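Alkaline phosphatase (Antarctic bacterium, PDB 2IUC) probably hydrolyses phosphate monoesters as a zinc- and magnesium-dependent alkaline phosphatase. Local coordinates at residues 150-155 with 171-176; 306-311 with 329-334; 80-85 with 97-102; 200-205 with 235-240. All blocks are in the same frame, centred on the assembly; numbering follows the deposited sequence.

Contact 1 (150-155 with 171-176). Unlike the reference sequence in segment 171-176: S176 (reference Lys). With MG (magnesium ion), chain F.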
loop_
_atom_site.group_PDB
_atom_site.type_symbol
_atom_site.label_atom_id
_atom_site.label_comp_id
_atom_site.label_asym_id
_atom_site.label_seq_id
_atom_site.Cartn_x
_atom_site.Cartn_y
_atom_site.Cartn_z
ATOM N N LEU A 150 -26.016 -17.183 8.643
ATOM C CA LEU A 150 -27.396 -17.123 9.103
ATOM C C LEU A 150 -28.143 -15.962 8.368
ATOM O O LEU A 150 -28.637 -15.039 8.983
ATOM C CB LEU A 150 -27.377 -16.854 10.613
ATOM C CG LEU A 150 -26.622 -17.953 11.354
ATOM C CD1 LEU A 150 -26.511 -17.740 12.853
ATOM C CD2 LEU A 150 -27.248 -19.335 11.077
ATOM N N GLU A 151 -28.226 -16.008 7.048
ATOM C CA GLU A 151 -28.634 -14.799 6.324
ATOM C C GLU A 151 -30.147 -14.458 6.466
ATOM O O GLU A 151 -30.539 -13.288 6.276
ATOM C CB GLU A 151 -28.176 -14.881 4.867
ATOM C CG GLU A 151 -26.675 -14.606 4.715
ATOM C CD GLU A 151 -26.170 -14.703 3.270
ATOM O OE1 GLU A 151 -25.617 -15.766 2.895
ATOM O OE2 GLU A 151 -26.249 -13.715 2.492
ATOM N N GLU A 152 -30.967 -15.476 6.795
ATOM C CA GLU A 152 -32.409 -15.262 7.048
ATOM C C GLU A 152 -32.607 -14.572 8.384
ATOM O O GLU A 152 -33.472 -13.696 8.478
ATOM C CB GLU A 152 -33.244 -16.562 6.929
ATOM C CG GLU A 152 -33.363 -16.967 5.434
ATOM C CD GLU A 152 -34.225 -18.216 5.101
ATOM O OE1 GLU A 152 -34.964 -18.713 5.975
ATOM O OE2 GLU A 152 -34.165 -18.645 3.908
ATOM N N GLU A 153 -31.787 -14.929 9.390
ATOM C CA GLU A 153 -31.807 -14.229 10.649
ATOM C C GLU A 153 -31.370 -12.757 10.425
ATOM O O GLU A 153 -31.951 -11.841 11.014
ATOM C CB GLU A 153 -30.888 -14.871 11.705
ATOM C CG GLU A 153 -30.997 -14.186 13.066
ATOM C CD GLU A 153 -29.709 -14.197 14.005
ATOM O OE1 GLU A 153 -29.064 -15.237 14.156
ATOM O OE2 GLU A 153 -29.372 -13.116 14.623
ATOM N N ILE A 154 -30.316 -12.571 9.633
ATOM C CA ILE A 154 -29.774 -11.209 9.308
ATOM C C ILE A 154 -30.856 -10.346 8.645
ATOM O O ILE A 154 -31.094 -9.224 9.051
ATOM C CB ILE A 154 -28.431 -11.325 8.454
ATOM C CG1 ILE A 154 -27.248 -11.826 9.359
ATOM C CG2 ILE A 154 -28.101 -9.978 7.723
ATOM C CD1 ILE A 154 -26.180 -12.562 8.606
ATOM N N ALA A 155 -31.568 -10.895 7.654
ATOM C CA ALA A 155 -32.647 -10.125 7.038
ATOM C C ALA A 155 -33.691 -9.691 8.080
ATOM O O ALA A 155 -34.133 -8.511 8.089
ATOM C CB ALA A 155 -33.310 -10.916 5.826
ATOM N N LEU A 171 -33.304 -10.247 -2.310
ATOM C CA LEU A 171 -34.771 -10.343 -2.179
ATOM C C LEU A 171 -35.206 -11.717 -1.637
ATOM O O LEU A 171 -36.131 -11.796 -0.823
ATOM C CB LEU A 171 -35.466 -10.025 -3.506
ATOM C CG LEU A 171 -37.011 -9.973 -3.437
ATOM C CD1 LEU A 171 -37.522 -8.945 -2.435
ATOM C CD2 LEU A 171 -37.567 -9.664 -4.785
ATOM N N ASN A 172 -34.539 -12.790 -2.038
ATOM C CA ASN A 172 -34.889 -14.099 -1.462
ATOM C C ASN A 172 -34.896 -14.170 0.040
ATOM O O ASN A 172 -35.741 -14.894 0.611
ATOM C CB ASN A 172 -33.976 -15.186 -1.993
ATOM C CG ASN A 172 -34.310 -15.597 -3.407
ATOM O OD1 ASN A 172 -35.317 -15.216 -3.961
ATOM N ND2 ASN A 172 -33.424 -16.320 -4.006
ATOM N N TYR A 173 -33.927 -13.496 0.692
ATOM C CA TYR A 173 -33.871 -13.538 2.160
ATOM C C TYR A 173 -35.023 -12.864 2.908
ATOM O O TYR A 173 -35.164 -13.053 4.075
ATOM C CB TYR A 173 -32.445 -13.091 2.732
ATOM C CG TYR A 173 -31.371 -13.922 2.081
ATOM C CD1 TYR A 173 -30.795 -13.483 0.906
ATOM C CD2 TYR A 173 -31.001 -15.225 2.584
ATOM C CE1 TYR A 173 -29.908 -14.228 0.226
ATOM C CE2 TYR A 173 -30.041 -15.988 1.894
ATOM C CZ TYR A 173 -29.523 -15.466 0.715
ATOM O OH TYR A 173 -28.613 -16.108 -0.082
ATOM N N PHE A 174 -35.801 -12.035 2.223
ATOM C CA PHE A 174 -36.907 -11.334 2.804
ATOM C C PHE A 174 -38.280 -11.989 2.435
ATOM O O PHE A 174 -39.265 -11.789 3.123
ATOM C CB PHE A 174 -36.853 -9.852 2.312
ATOM C CG PHE A 174 -35.660 -9.092 2.848
ATOM C CD1 PHE A 174 -34.413 -9.173 2.235
ATOM C CD2 PHE A 174 -35.777 -8.333 4.004
ATOM C CE1 PHE A 174 -33.281 -8.493 2.797
ATOM C CE2 PHE A 174 -34.669 -7.658 4.563
ATOM C CZ PHE A 174 -33.435 -7.719 3.956
ATOM N N THR A 175 -38.326 -12.797 1.401
ATOM C CA THR A 175 -39.621 -13.219 0.891
ATOM C C THR A 175 -39.702 -14.701 0.490
ATOM O O THR A 175 -40.792 -15.165 0.172
ATOM C CB THR A 175 -40.025 -12.439 -0.394
ATOM O OG1 THR A 175 -39.015 -12.669 -1.371
ATOM C CG2 THR A 175 -40.158 -10.924 -0.161
ATOM N N SER A 176 -38.599 -15.407 0.408
ATOM C CA SER A 176 -38.663 -16.851 0.115
ATOM C C SER A 176 -37.928 -17.571 1.225
ATOM O O SER A 176 -36.866 -18.087 0.976
ATOM C CB SER A 176 -38.042 -17.163 -1.273
ATOM O OG SER A 176 -38.880 -16.611 -2.340
HETATM MG MG MG F . -29.657 -11.438 15.427
HETATM O O HOH W 1 -33.877 -17.057 1.467
HETATM O O HOH W 2 -31.701 -11.946 16.331
HETATM O O HOH W 3 -29.001 -12.160 17.627
HETATM O O HOH W 4 -30.035 -9.425 16.896
#

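Contact 2 (306-311 with 329-334). Unlike the reference sequence in segment 329-334: S331 (reference Thr).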
loop_
_atom_site.group_PDB
_atom_site.type_symbol
_atom_site.label_atom_id
_atom_site.label_comp_id
_atom_site.label_asym_id
_atom_site.label_seq_id
_atom_site.Cartn_x
_atom_site.Cartn_y
_atom_site.Cartn_z
ATOM N N GLY A 306 -3.947 -13.202 -3.945
ATOM C CA GLY A 306 -2.579 -12.768 -4.332
ATOM C C GLY A 306 -2.503 -12.184 -5.736
ATOM O O GLY A 306 -1.580 -12.475 -6.498
ATOM N N PHE A 307 -3.514 -11.401 -6.125
ATOM C CA PHE A 307 -3.569 -10.765 -7.474
ATOM C C PHE A 307 -2.308 -9.916 -7.640
ATOM O O PHE A 307 -1.933 -9.159 -6.684
ATOM C CB PHE A 307 -4.850 -9.887 -7.572
ATOM C CG PHE A 307 -4.931 -8.974 -8.788
ATOM C CD1 PHE A 307 -5.454 -9.457 -10.002
ATOM C CD2 PHE A 307 -4.558 -7.624 -8.687
ATOM C CE1 PHE A 307 -5.634 -8.631 -11.069
ATOM C CE2 PHE A 307 -4.664 -6.755 -9.772
ATOM C CZ PHE A 307 -5.190 -7.274 -11.031
ATOM N N THR A 308 -1.630 -10.098 -8.794
ATOM C CA THR A 308 -0.300 -9.470 -9.095
ATOM C C THR A 308 -0.311 -8.904 -10.502
ATOM O O THR A 308 -0.759 -9.600 -11.455
ATOM C CB THR A 308 0.792 -10.573 -8.936
ATOM O OG1 THR A 308 0.736 -11.011 -7.571
ATOM C CG2 THR A 308 2.245 -10.073 -9.301
ATOM N N LEU A 309 0.166 -7.661 -10.682
ATOM C CA LEU A 309 0.306 -7.107 -12.057
ATOM C C LEU A 309 1.663 -7.581 -12.692
ATOM O O LEU A 309 2.565 -6.791 -12.907
ATOM C CB LEU A 309 0.107 -5.558 -12.030
ATOM C CG LEU A 309 -1.242 -5.065 -11.456
ATOM C CD1 LEU A 309 -1.126 -3.539 -11.214
ATOM C CD2 LEU A 309 -2.454 -5.323 -12.434
ATOM N N ALA A 310 1.808 -8.913 -12.876
ATOM C CA ALA A 310 3.021 -9.568 -13.345
ATOM C C ALA A 310 3.251 -9.196 -14.849
ATOM O O ALA A 310 2.279 -8.785 -15.552
ATOM C CB ALA A 310 2.795 -11.157 -13.199
ATOM N N ALA A 311 4.463 -9.400 -15.348
ATOM C CA ALA A 311 4.770 -9.167 -16.765
ATOM C C ALA A 311 4.027 -10.239 -17.542
ATOM O O ALA A 311 3.909 -11.371 -17.050
ATOM C CB ALA A 311 6.257 -9.318 -17.000
ATOM N N GLY A 329 0.381 -9.059 -17.491
ATOM C CA GLY A 329 -0.481 -10.250 -17.530
ATOM C C GLY A 329 -0.846 -10.635 -16.075
ATOM O O GLY A 329 0.005 -11.166 -15.345
ATOM N N PRO A 330 -2.037 -10.214 -15.593
ATOM C CA PRO A 330 -2.461 -10.424 -14.188
ATOM C C PRO A 330 -2.453 -11.895 -13.773
ATOM O O PRO A 330 -2.903 -12.756 -14.538
ATOM C CB PRO A 330 -3.862 -9.816 -14.129
ATOM C CG PRO A 330 -3.877 -8.774 -15.187
ATOM C CD PRO A 330 -2.994 -9.348 -16.326
ATOM N N SER A 331 -1.910 -12.182 -12.598
ATOM C CA SER A 331 -1.789 -13.587 -12.135
ATOM C C SER A 331 -2.225 -13.662 -10.671
ATOM O O SER A 331 -2.451 -12.649 -10.076
ATOM C CB SER A 331 -0.316 -14.147 -12.339
ATOM O OG SER A 331 0.607 -13.452 -11.451
ATOM N N PHE A 332 -2.437 -14.870 -10.137
ATOM C CA PHE A 332 -2.933 -15.058 -8.796
ATOM C C PHE A 332 -2.160 -16.194 -8.202
ATOM O O PHE A 332 -1.655 -17.052 -8.928
ATOM C CB PHE A 332 -4.426 -15.477 -8.780
ATOM C CG PHE A 332 -5.385 -14.455 -9.366
ATOM C CD1 PHE A 332 -6.169 -13.580 -8.524
ATOM C CD2 PHE A 332 -5.562 -14.392 -10.737
ATOM C CE1 PHE A 332 -7.130 -12.650 -9.127
ATOM C CE2 PHE A 332 -6.499 -13.457 -11.329
ATOM C CZ PHE A 332 -7.282 -12.642 -10.519
ATOM N N SER A 333 -2.085 -16.242 -6.893
ATOM C CA SER A 333 -1.423 -17.369 -6.299
ATOM C C SER A 333 -2.288 -18.170 -5.358
ATOM O O SER A 333 -1.840 -19.196 -4.810
ATOM C CB SER A 333 -0.157 -16.896 -5.608
ATOM O OG SER A 333 -0.503 -16.051 -4.568
ATOM N N THR A 334 -3.496 -17.702 -5.097
ATOM C CA THR A 334 -4.330 -18.348 -4.091
ATOM C C THR A 334 -5.773 -18.127 -4.434
ATOM O O THR A 334 -6.098 -17.244 -5.211
ATOM C CB THR A 334 -4.013 -17.911 -2.621
ATOM O OG1 THR A 334 -4.919 -18.559 -1.759
ATOM C CG2 THR A 334 -4.116 -16.320 -2.326
HETATM O O HOH W 5 0.587 -13.880 -6.022
HETATM O O HOH W 6 1.625 -12.928 -16.504
#

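Contact 3 (80-85 with 97-102). With ZN (zinc ion), chain D.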
loop_
_atom_site.group_PDB
_atom_site.type_symbol
_atom_site.label_atom_id
_atom_site.label_comp_id
_atom_site.label_asym_id
_atom_site.label_seq_id
_atom_site.Cartn_x
_atom_site.Cartn_y
_atom_site.Cartn_z
ATOM N N ASP A 80 -4.870 -15.206 11.683
ATOM C CA ASP A 80 -4.010 -14.280 10.953
ATOM C C ASP A 80 -4.675 -13.772 9.674
ATOM O O ASP A 80 -4.532 -12.606 9.314
ATOM C CB ASP A 80 -2.657 -14.860 10.634
ATOM C CG ASP A 80 -1.716 -14.886 11.873
ATOM O OD1 ASP A 80 -1.896 -14.110 12.834
ATOM O OD2 ASP A 80 -0.746 -15.637 11.799
ATOM N N VAL A 81 -5.349 -14.665 9.001
ATOM C CA VAL A 81 -6.172 -14.257 7.829
ATOM C C VAL A 81 -7.660 -14.063 8.200
ATOM O O VAL A 81 -8.390 -15.024 8.582
ATOM C CB VAL A 81 -5.946 -15.253 6.648
ATOM C CG1 VAL A 81 -6.655 -14.834 5.305
ATOM C CG2 VAL A 81 -4.410 -15.506 6.463
ATOM N N THR A 82 -8.140 -12.833 7.964
ATOM C CA THR A 82 -9.488 -12.507 8.347
ATOM C C THR A 82 -10.460 -12.960 7.244
ATOM O O THR A 82 -10.052 -13.166 6.108
ATOM C CB THR A 82 -9.643 -10.955 8.512
ATOM O OG1 THR A 82 -10.910 -10.688 9.124
ATOM C CG2 THR A 82 -9.637 -10.304 7.136
ATOM N N ASP A 83 -11.724 -13.105 7.584
ATOM C CA ASP A 83 -12.783 -13.149 6.536
ATOM C C ASP A 83 -13.517 -11.807 6.517
ATOM O O ASP A 83 -13.212 -10.893 7.316
ATOM C CB ASP A 83 -13.746 -14.376 6.750
ATOM C CG ASP A 83 -14.839 -14.137 7.806
ATOM O OD1 ASP A 83 -14.698 -13.348 8.799
ATOM O OD2 ASP A 83 -15.889 -14.781 7.658
ATOM N N SER A 84 -14.523 -11.684 5.674
ATOM C CA SER A 84 -15.224 -10.396 5.561
ATOM C C SER A 84 -16.046 -10.041 6.797
ATOM O O SER A 84 -16.363 -8.847 7.075
ATOM C CB SER A 84 -16.253 -10.548 4.462
ATOM O OG SER A 84 -15.535 -10.711 3.281
ATOM N N ALA A 85 -16.506 -11.089 7.501
ATOM C CA ALA A 85 -17.383 -10.885 8.653
ATOM C C ALA A 85 -16.627 -10.185 9.789
ATOM O O ALA A 85 -17.119 -9.125 10.300
ATOM C CB ALA A 85 -17.953 -12.181 9.126
ATOM N N THR A 97 -12.827 -9.555 16.305
ATOM C CA THR A 97 -13.704 -10.700 16.670
ATOM C C THR A 97 -13.359 -11.925 15.836
ATOM O O THR A 97 -12.448 -11.810 15.024
ATOM C CB THR A 97 -15.142 -10.267 16.555
ATOM O OG1 THR A 97 -15.979 -11.306 17.049
ATOM C CG2 THR A 97 -15.484 -9.867 15.083
ATOM N N TYR A 98 -14.033 -13.071 16.002
ATOM C CA TYR A 98 -13.627 -14.248 15.310
ATOM C C TYR A 98 -14.217 -14.241 13.864
ATOM O O TYR A 98 -15.286 -13.635 13.627
ATOM C CB TYR A 98 -14.106 -15.512 16.092
ATOM C CG TYR A 98 -15.640 -15.540 16.329
ATOM C CD1 TYR A 98 -16.524 -16.061 15.368
ATOM C CD2 TYR A 98 -16.179 -15.038 17.517
ATOM C CE1 TYR A 98 -17.926 -16.078 15.613
ATOM C CE2 TYR A 98 -17.533 -15.030 17.762
ATOM C CZ TYR A 98 -18.403 -15.564 16.819
ATOM O OH TYR A 98 -19.736 -15.508 17.126
ATOM N N ASN A 99 -13.490 -14.843 12.920
ATOM C CA ASN A 99 -13.970 -15.021 11.551
ATOM C C ASN A 99 -15.359 -15.660 11.597
ATOM O O ASN A 99 -15.568 -16.680 12.354
ATOM C CB ASN A 99 -13.006 -15.953 10.751
ATOM C CG ASN A 99 -11.710 -15.257 10.335
ATOM O OD1 ASN A 99 -11.530 -14.056 10.626
ATOM N ND2 ASN A 99 -10.778 -16.018 9.716
ATOM N N ALA A 100 -16.244 -15.111 10.757
ATOM C CA ALA A 100 -17.711 -15.422 10.641
ATOM C C ALA A 100 -18.620 -14.608 11.551
ATOM O O ALA A 100 -19.832 -14.612 11.369
ATOM C CB ALA A 100 -18.002 -16.968 10.820
ATOM N N ALA A 101 -18.077 -13.938 12.588
ATOM C CA ALA A 101 -18.951 -13.106 13.465
ATOM C C ALA A 101 -19.547 -11.901 12.754
ATOM O O ALA A 101 -18.821 -11.199 12.041
ATOM C CB ALA A 101 -18.190 -12.558 14.714
ATOM N N ILE A 102 -20.821 -11.619 13.015
ATOM C CA ILE A 102 -21.485 -10.395 12.479
ATOM C C ILE A 102 -21.884 -9.566 13.707
ATOM O O ILE A 102 -22.813 -9.925 14.460
ATOM C CB ILE A 102 -22.769 -10.743 11.633
ATOM C CG1 ILE A 102 -22.470 -11.657 10.395
ATOM C CG2 ILE A 102 -23.553 -9.446 11.234
ATOM C CD1 ILE A 102 -21.416 -11.051 9.311
HETATM ZN ZN ZN D . -14.064 -9.732 2.300
#

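Contact 4 (200-205 with 235-240)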
loop_
_atom_site.group_PDB
_atom_site.type_symbol
_atom_site.label_atom_id
_atom_site.label_comp_id
_atom_site.label_asym_id
_atom_site.label_seq_id
_atom_site.Cartn_x
_atom_site.Cartn_y
_atom_site.Cartn_z
ATOM N N THR A 200 -34.638 4.193 -8.918
ATOM C CA THR A 200 -35.446 5.229 -9.502
ATOM C C THR A 200 -34.708 6.575 -9.357
ATOM O O THR A 200 -33.673 6.666 -8.655
ATOM C CB THR A 200 -36.725 5.316 -8.690
ATOM O OG1 THR A 200 -36.340 5.432 -7.322
ATOM C CG2 THR A 200 -37.546 4.048 -8.878
ATOM N N ASP A 201 -35.247 7.603 -9.999
ATOM C CA ASP A 201 -34.825 8.985 -9.746
ATOM C C ASP A 201 -34.999 9.342 -8.274
ATOM O O ASP A 201 -35.823 8.757 -7.547
ATOM C CB ASP A 201 -35.636 9.956 -10.638
ATOM C CG ASP A 201 -35.208 9.902 -12.098
ATOM O OD1 ASP A 201 -34.034 9.566 -12.415
ATOM O OD2 ASP A 201 -36.039 10.193 -12.980
ATOM N N PHE A 202 -34.317 10.378 -7.829
ATOM C CA PHE A 202 -34.497 10.824 -6.449
ATOM C C PHE A 202 -35.983 11.362 -6.239
ATOM O O PHE A 202 -36.575 11.183 -5.188
ATOM C CB PHE A 202 -33.480 11.918 -6.145
ATOM C CG PHE A 202 -33.657 12.481 -4.827
ATOM C CD1 PHE A 202 -33.626 11.637 -3.721
ATOM C CD2 PHE A 202 -33.904 13.844 -4.658
ATOM C CE1 PHE A 202 -33.827 12.153 -2.447
ATOM C CE2 PHE A 202 -34.074 14.344 -3.384
ATOM C CZ PHE A 202 -34.066 13.496 -2.296
ATOM N N SER A 203 -36.559 11.996 -7.255
ATOM C CA SER A 203 -37.972 12.509 -7.143
ATOM C C SER A 203 -38.975 11.401 -6.810
ATOM O O SER A 203 -39.984 11.655 -6.212
ATOM C CB SER A 203 -38.435 13.233 -8.400
ATOM O OG SER A 203 -38.349 12.363 -9.531
ATOM N N SER A 204 -38.655 10.157 -7.135
ATOM C CA SER A 204 -39.527 9.065 -6.739
ATOM C C SER A 204 -39.460 8.689 -5.306
ATOM O O SER A 204 -40.365 8.012 -4.876
ATOM C CB SER A 204 -39.183 7.761 -7.497
ATOM O OG SER A 204 -39.464 7.896 -8.873
ATOM N N ILE A 205 -38.372 8.975 -4.564
ATOM C CA ILE A 205 -38.307 8.570 -3.171
ATOM C C ILE A 205 -38.168 9.696 -2.169
ATOM O O ILE A 205 -38.089 9.440 -0.961
ATOM C CB ILE A 205 -37.047 7.593 -2.934
ATOM C CG1 ILE A 205 -35.756 8.343 -3.212
ATOM C CG2 ILE A 205 -37.101 6.380 -3.916
ATOM C CD1 ILE A 205 -34.469 7.691 -2.725
ATOM N N THR A 235 -25.384 5.198 -4.399
ATOM C CA THR A 235 -24.683 5.979 -3.404
ATOM C C THR A 235 -25.118 7.464 -3.537
ATOM O O THR A 235 -25.434 8.095 -2.562
ATOM C CB THR A 235 -23.170 5.881 -3.617
ATOM O OG1 THR A 235 -22.757 4.528 -3.320
ATOM C CG2 THR A 235 -22.430 6.885 -2.670
ATOM N N ASP A 236 -25.175 8.004 -4.744
ATOM C CA ASP A 236 -25.815 9.309 -4.913
ATOM C C ASP A 236 -27.251 9.388 -4.349
ATOM O O ASP A 236 -27.607 10.399 -3.745
ATOM C CB ASP A 236 -25.866 9.688 -6.389
ATOM C CG ASP A 236 -24.830 10.673 -6.756
ATOM O OD1 ASP A 236 -24.382 11.407 -5.835
ATOM O OD2 ASP A 236 -24.463 10.686 -7.947
ATOM N N LEU A 237 -28.103 8.371 -4.569
ATOM C CA LEU A 237 -29.471 8.368 -3.973
ATOM C C LEU A 237 -29.435 8.411 -2.467
ATOM O O LEU A 237 -30.203 9.138 -1.832
ATOM C CB LEU A 237 -30.300 7.136 -4.355
ATOM C CG LEU A 237 -31.081 7.153 -5.658
ATOM C CD1 LEU A 237 -31.827 5.834 -5.772
ATOM C CD2 LEU A 237 -32.003 8.407 -5.847
ATOM N N ALA A 238 -28.577 7.583 -1.880
ATOM C CA ALA A 238 -28.473 7.557 -0.413
ATOM C C ALA A 238 -28.095 8.975 0.092
ATOM O O ALA A 238 -28.605 9.451 1.086
ATOM C CB ALA A 238 -27.426 6.445 0.099
ATOM N N ILE A 239 -27.202 9.655 -0.611
ATOM C CA ILE A 239 -26.720 10.961 -0.119
ATOM C C ILE A 239 -27.863 11.927 -0.181
ATOM O O ILE A 239 -28.183 12.599 0.799
ATOM C CB ILE A 239 -25.478 11.498 -0.899
ATOM C CG1 ILE A 239 -24.225 10.625 -0.646
ATOM C CG2 ILE A 239 -25.246 13.013 -0.572
ATOM C CD1 ILE A 239 -23.187 10.782 -1.777
ATOM N N GLN A 240 -28.522 12.002 -1.337
ATOM C CA GLN A 240 -29.643 12.935 -1.442
ATOM C C GLN A 240 -30.789 12.676 -0.488
ATOM O O GLN A 240 -31.310 13.613 0.134
ATOM C CB GLN A 240 -30.130 12.981 -2.873
ATOM C CG GLN A 240 -29.102 13.541 -3.778
ATOM C CD GLN A 240 -29.700 13.763 -5.166
ATOM O OE1 GLN A 240 -30.529 14.687 -5.395
ATOM N NE2 GLN A 240 -29.290 12.934 -6.084
#

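Contact 1 (150-155 with 171-176)
Two short helices, 151-157 and 172-175, pack against each other here in the α/β fold of the alkaline phosphatase family, with strand 165-169 of the central mixed sheet between them in sequence. A155 on the first helix meets Y173 and F174 on the second. Its methyl, small enough for a close approach, sits over the centre of the F174 ring as a CH-pi contact, CB lying 3.7 Å from the centroid and 11° off the normal. The other aromatic, Y173, is turned toward E151 and E152. E151 CB packs 3.6 Å from Y173 CD2, and its carboxylate plane is only 16° from that of the ring, with OE2 above the rim of one face. E152 instead brings CG to the ring edge and sends its carboxylate onward. The strongest polar partners lie outside the two segments: T134 for E151 OE2, the backbone N of K178 for E152 OE1, and E218 for Y173 OH. Glutamate suits both places, its aliphatic carbons touching the ring while its carboxylate still finds a partner. E153 points away from the second helix, CG anti to the backbone N (chi1 -176°), and its OE2 binds magnesium at 1.9 Å, in a site completed by H144 O, D157 OD2 and three waters.

Contact 2 (306-311 with 329-334)
The chain pieces 306-311 and 329-334 run antiparallel, their end-to-end directions 159° apart, and are joined by a single β bridge. T308 and S331 form the hydrogen-bonded pair, with T308 N to S331 O and S331 N to T308 O both 3.0 Å. Beyond an inverse gamma turn centred on L309, G329 N donates to A310 O at 2.7 Å. G306 has positive phi, and a β-carbon on it would collide with S333 OG, so glycine fits. Among the side chains, F307 presents its ring edge to the face of F332 in an offset edge-to-face pair, centroids 5.6 Å apart and planes at 60°. P330 lies alongside, with P330 CB 3.7 Å from F307 CE1. Both phenyl rings also pack on L270 of helix 267-291, and F307 reaches helix 47-55 as well. Leucine in place of F332 would probably leave the F307 edge without its aromatic face and weaken the hold on helix 267-291. The hydroxyls of S331 and S333 hydrogen-bond to polar side chains of a neighbouring subunit. The chemistry is therefore divided: backbone bonds fix the pairing, aromatic rings attach it to its own helices, and these two serine hydroxyls reach across to the other subunit.

Contact 3 (80-85 with 97-102)
N99 and D83 run alongside one another, head to tail, amide and carboxylate planes 35° apart, so that each reaches the backbone of the opposite segment. The N99 amide, a donor and an acceptor side by side, grips the 80-85 chain with both atoms: ND2 donates to V81 O at 2.8 Å, nearly straight (165°) and in the amide plane, while OD1 accepts a weak bond from D83 N at 3.2 Å and is also bonded by S86 OG. In return, D83 OD1 takes the A100 N-H at 3.1 Å, met from above the carboxylate plane, with a weaker share going to OD2. The aspartate's CG stands between its own backbone N and carbonyl carbon (chi1 81°), a setting that also lets it serve as N-cap of helix 84-93; OD2 has a further partner in a salt bridge with R148. A100 N lies within a type II β turn from Y98 to A101, whose last residue turns its O toward A85: A85 CB is 3.2 Å from A101 O and 3.6 Å from I102 CD1. Replacing D83 by alanine is likely to leave A100 N and R148 without this carboxylate and the helix start without its side-chain cap. Next to this cap S84, the predicted phosphoserine nucleophile, points away from the turn and binds zinc through OG at 2.0 Å, with D43, D301 and H302 as the other ligands.

Contact 4 (200-205 with 235-240)
L237 and F202 form the tight half of this contact, where the loop 200-205 leans on helix 230-242. The L237 side chain ends in a fork whose two prongs meet different parts of the loop: CD2 lies 3.5 Å from F202 CA and CD1 is 3.5 Å from T200 O. The same CD2 comes at the edge of the F202 ring, and I205 CD1 approaches it at 4.0 Å. Branched apolar residues suit this corner, since L237 and I205 also pack on F165 and F213 of the central sheet, and a helical-type turn, in which S204 N bonds to D201 O and I205 N to F202 O, brings F202 and I205 round to the helix. The outer half is different. With CG anti to its backbone N (chi1 176°), F202 lays its ring along the helix surface so that Q240 CB sits over the ring centre, a CH-pi contact with CB 3.8 Å from the centroid and 10° off the normal. The Q240 amide is tilted 35° to the ring plane, with OE1 3.6 Å from F202 CD2. Q240 is exposed, which suits a polar residue; D201 and S203, exposed too, turn away from the helix. No hydrogen bond joins 200-205 to 235-240; the contact rests mainly on apolar and CH-pi packing, so shape complementarity probably does more than any directional bond to position the two.

Along the chain the order is contact 3, contact 1, contact 4 and contact 2, each closing before the next opens. Contacts 1 and 3 are neighbours, centres about 21 Å apart, and touch where I154 CD1 packs 4.2 Å from I102 CG1; both carry metal ligands, E153 for magnesium and S84 for zinc. Contact 2 comes within about 8 Å of contact 3 at nearest atoms, and both also meet the neighbouring subunit. Contact 4 lies across the chain's centre from contacts 2 and 3, about 38 and 33 Å between centres. Strands 165-169 and 210-214, adjacent in the central sheet, fall in sequence between the segments of contacts 1 and 4 respectively. Metal binding and subunit contact thus probably concentrate away from contact 4.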